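Local atomic coordinates of MsStt7d protein (Micromonas, PDB entry 4IX3), a protein that probably acts as an ATP-dependent protein kinase, this chain being the catalytic domain of a homolog of the state transition kinase Stt7. Residues K50-D55 with E61-E66. Sequence-based numbering, arbitrary orientation.
Sequences KNAKAD and ELLECE
K50 and E66 meet through their charged ends, NZ of the lysine lying 2.7 Å from OE1 of the glutamate in a salt bridge on the syn lone pair of that oxygen. Both side chains are fully stretched: CG of K50 stands anti to the backbone N (chi1 -174°) and every later torsion stays near 180°, which carries the ammonium group from the strand to the carboxylate. A water accepts from K50 NZ at 2.8 Å and donates to E66 OE2, so both carboxylate oxygens are held. Beside the lysine stem, L63 runs past in the opposite direction. Its CD1 lies 3.9 Å from CD of K50, while CD2 reaches the strand backbone, 3.7 Å from N of A52, and packs against CB of A52 at 4.2 Å. Helix 59-76 thus rests on the end of strand 45-52, the N-to-C directions of the two short segments lying 146° apart, and W111 and F33 each touch both K50 and E66. K50 contacts ADP in the nucleotide-bound protein, and E66 approaches D188, a magnesium ligand. Such a strand lysine paired with a helix glutamate is the beta3-alphaC salt bridge of the protein kinase N-lobe, characteristic of the alphaC-in conformation.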
ATOM      1  N   LYS B  50       2.349  -1.991 -14.559  1.00  9.26           N
ATOM      2  CA  LYS B  50       2.366  -1.412 -13.200  1.00  9.44           C
ATOM      3  C   LYS B  50       2.742   0.046 -13.264  1.00  8.92           C
ATOM      4  O   LYS B  50       3.717   0.401 -13.946  1.00 10.13           O
ATOM      5  CB  LYS B  50       3.415  -2.120 -12.309  1.00 10.19           C
ATOM      6  CG  LYS B  50       3.376  -1.646 -10.845  1.00 10.91           C
ATOM      7  CD  LYS B  50       4.288  -2.501  -9.952  1.00 10.25           C
ATOM      8  CE  LYS B  50       4.188  -2.030  -8.529  1.00 11.58           C
ATOM      9  NZ  LYS B  50       5.099  -2.858  -7.638  1.00 12.86           N
ATOM     10  N   ASN B  51       2.037   0.870 -12.469  1.00  9.50           N
ATOM     11  CA  ASN B  51       2.492   2.245 -12.261  1.00  9.46           C
ATOM     12  C   ASN B  51       2.577   2.527 -10.750  1.00  8.94           C
ATOM     13  O   ASN B  51       2.261   1.642  -9.934  1.00 10.95           O
ATOM     14  CB  ASN B  51       1.610   3.272 -12.989  1.00 10.62           C
ATOM     15  CG  ASN B  51       0.236   3.442 -12.347  1.00 12.69           C
ATOM     16  OD1 ASN B  51      -0.199   2.616 -11.516  1.00 14.41           O
ATOM     17  ND2 ASN B  51      -0.468   4.516 -12.748  1.00 13.74           N
ATOM     18  N   ALA B  52       3.079   3.698 -10.379  1.00  9.67           N
ATOM     19  CA  ALA B  52       3.188   4.088  -8.968  1.00  9.53           C
ATOM     20  C   ALA B  52       1.822   4.562  -8.469  1.00 10.15           C
ATOM     21  O   ALA B  52       1.022   5.137  -9.224  1.00 13.16           O
ATOM     22  CB  ALA B  52       4.236   5.188  -8.813  1.00 12.18           C
ATOM     23  N   LYS B  53       1.554   4.369  -7.178  1.00 10.98           N
ATOM     24  CA  LYS B  53       0.408   5.030  -6.510  1.00 11.60           C
ATOM     25  C   LYS B  53       0.748   6.498  -6.310  1.00  9.93           C
ATOM     26  O   LYS B  53       1.815   6.812  -5.762  1.00 11.71           O
ATOM     27  CB  LYS B  53       0.143   4.348  -5.152  1.00 12.16           C
ATOM     28  CG  LYS B  53      -0.511   2.974  -5.373  1.00 14.04           C
ATOM     29  CD  LYS B  53      -0.743   2.259  -4.039  1.00 16.53           C
ATOM     30  CE  LYS B  53      -1.932   2.803  -3.285  1.00 27.05           C
ATOM     31  NZ  LYS B  53      -2.141   1.826  -2.182  1.00 29.16           N
ATOM     32  N   ALA B  54      -0.161   7.377  -6.729  1.00 10.16           N
ATOM     33  CA  ALA B  54       0.119   8.817  -6.605  1.00  9.97           C
ATOM     34  C   ALA B  54       0.145   9.291  -5.156  1.00  9.92           C
ATOM     35  O   ALA B  54       0.654  10.364  -4.821  1.00 10.66           O
ATOM     36  CB  ALA B  54      -0.961   9.585  -7.333  1.00 11.15           C
ATOM     37  N   ASP B  55      -0.458   8.497  -4.268  1.00  9.38           N
ATOM     38  CA  ASP B  55      -0.665   8.861  -2.861  1.00 10.31           C
ATOM     39  C   ASP B  55       0.363   8.330  -1.881  1.00 10.70           C
ATOM     40  O   ASP B  55       0.201   8.531  -0.668  1.00 13.66           O
ATOM     41  CB  ASP B  55      -2.063   8.482  -2.391  1.00 11.03           C
ATOM     42  CG  ASP B  55      -2.345   6.997  -2.527  1.00 11.96           C
ATOM     43  OD1 ASP B  55      -1.944   6.346  -3.510  1.00 15.28           O
ATOM     44  OD2 ASP B  55      -3.051   6.424  -1.666  1.00 19.26           O
ATOM     45  N   GLU B  61      10.237   6.516  -6.595  1.00 17.85           N
ATOM     46  CA  GLU B  61      11.596   6.001  -6.394  1.00 16.92           C
ATOM     47  C   GLU B  61      11.548   4.484  -6.208  1.00 14.80           C
ATOM     48  O   GLU B  61      12.416   3.745  -6.700  1.00 14.60           O
ATOM     49  CB  GLU B  61      12.272   6.718  -5.232  1.00 20.48           C
ATOM     50  CG  GLU B  61      12.593   8.191  -5.536  1.00 29.77           C
ATOM     51  CD  GLU B  61      11.399   9.177  -5.576  1.00 43.80           C
ATOM     52  OE1 GLU B  61      10.294   8.948  -5.012  1.00 51.31           O
ATOM     53  OE2 GLU B  61      11.576  10.283  -6.147  1.00 53.43           O
ATOM     54  N   LEU B  62      10.531   3.981  -5.530  1.00 12.93           N
ATOM     55  CA  LEU B  62      10.397   2.517  -5.350  1.00 13.44           C
ATOM     56  C   LEU B  62      10.110   1.833  -6.701  1.00 12.19           C
ATOM     57  O   LEU B  62      10.658   0.759  -6.975  1.00 13.26           O
ATOM     58  CB  LEU B  62       9.270   2.219  -4.332  1.00 15.95           C
ATOM     59  CG  LEU B  62       9.628   2.611  -2.897  1.00 20.63           C
ATOM     60  CD1 LEU B  62       8.351   2.520  -2.085  1.00 28.43           C
ATOM     61  CD2 LEU B  62      10.700   1.693  -2.332  1.00 27.73           C
ATOM     62  N   LEU B  63       9.281   2.442  -7.558  1.00 11.41           N
ATOM     63  CA  LEU B  63       9.036   1.838  -8.858  1.00 10.82           C
ATOM     64  C   LEU B  63      10.312   1.888  -9.700  1.00 10.89           C
ATOM     65  O   LEU B  63      10.576   0.947 -10.473  1.00 11.23           O
ATOM     66  CB  LEU B  63       7.886   2.553  -9.570  1.00 10.99           C
ATOM     67  CG  LEU B  63       7.378   1.892 -10.852  1.00 10.33           C
ATOM     68  CD1 LEU B  63       6.646   0.587 -10.530  1.00 13.80           C
ATOM     69  CD2 LEU B  63       6.416   2.834 -11.596  1.00 11.96           C
ATOM     70  N   GLU B  64      11.101   2.955  -9.596  1.00 11.69           N
ATOM     71  CA  GLU B  64      12.371   3.016 -10.310  1.00 13.52           C
ATOM     72  C   GLU B  64      13.323   1.925  -9.852  1.00 13.10           C
ATOM     73  O   GLU B  64      14.031   1.335 -10.675  1.00 14.13           O
ATOM     74  CB  GLU B  64      13.010   4.381 -10.140  1.00 15.06           C
ATOM     75  CG  GLU B  64      12.354   5.422 -11.042  1.00 16.25           C
ATOM     76  CD  GLU B  64      12.820   6.835 -10.766  1.00 19.58           C
ATOM     77  OE1 GLU B  64      13.385   7.101  -9.696  1.00 23.67           O
ATOM     78  OE2 GLU B  64      12.432   7.703 -11.572  1.00 21.57           O
ATOM     79  N   CYS B  65      13.362   1.658  -8.551  1.00 12.86           N
ATOM     80  CA  CYS B  65      14.183   0.559  -8.071  0.50 13.44           C
ATOM     81  C   CYS B  65      13.671  -0.779  -8.610  1.00 11.43           C
ATOM     82  O   CYS B  65      14.483  -1.645  -9.043  1.00 12.40           O
ATOM     83  CB  CYS B  65      14.209   0.562  -6.555  0.50 16.47           C
ATOM     84  SG  CYS B  65      15.552  -0.440  -5.921  0.50 18.08           S
ATOM     85  N   GLU B  66      12.373  -1.020  -8.538  1.00 11.40           N
ATOM     86  CA  GLU B  66      11.799  -2.230  -9.102  1.00 11.57           C
ATOM     87  C   GLU B  66      12.179  -2.363 -10.576  1.00 10.39           C
ATOM     88  O   GLU B  66      12.515  -3.458 -11.069  1.00 12.07           O
ATOM     89  CB  GLU B  66      10.286  -2.218  -8.946  1.00 11.18           C
ATOM     90  CG  GLU B  66       9.642  -3.446  -9.553  1.00 11.99           C
ATOM     91  CD  GLU B  66       8.177  -3.587  -9.196  1.00 11.40           C
ATOM     92  OE1 GLU B  66       7.666  -2.673  -8.494  1.00 12.25           O
ATOM     93  OE2 GLU B  66       7.538  -4.554  -9.663  1.00 13.09           O
TER
HETATM   94  O   HOH W   1       5.500  -5.522  -8.398  1.00 16.78           O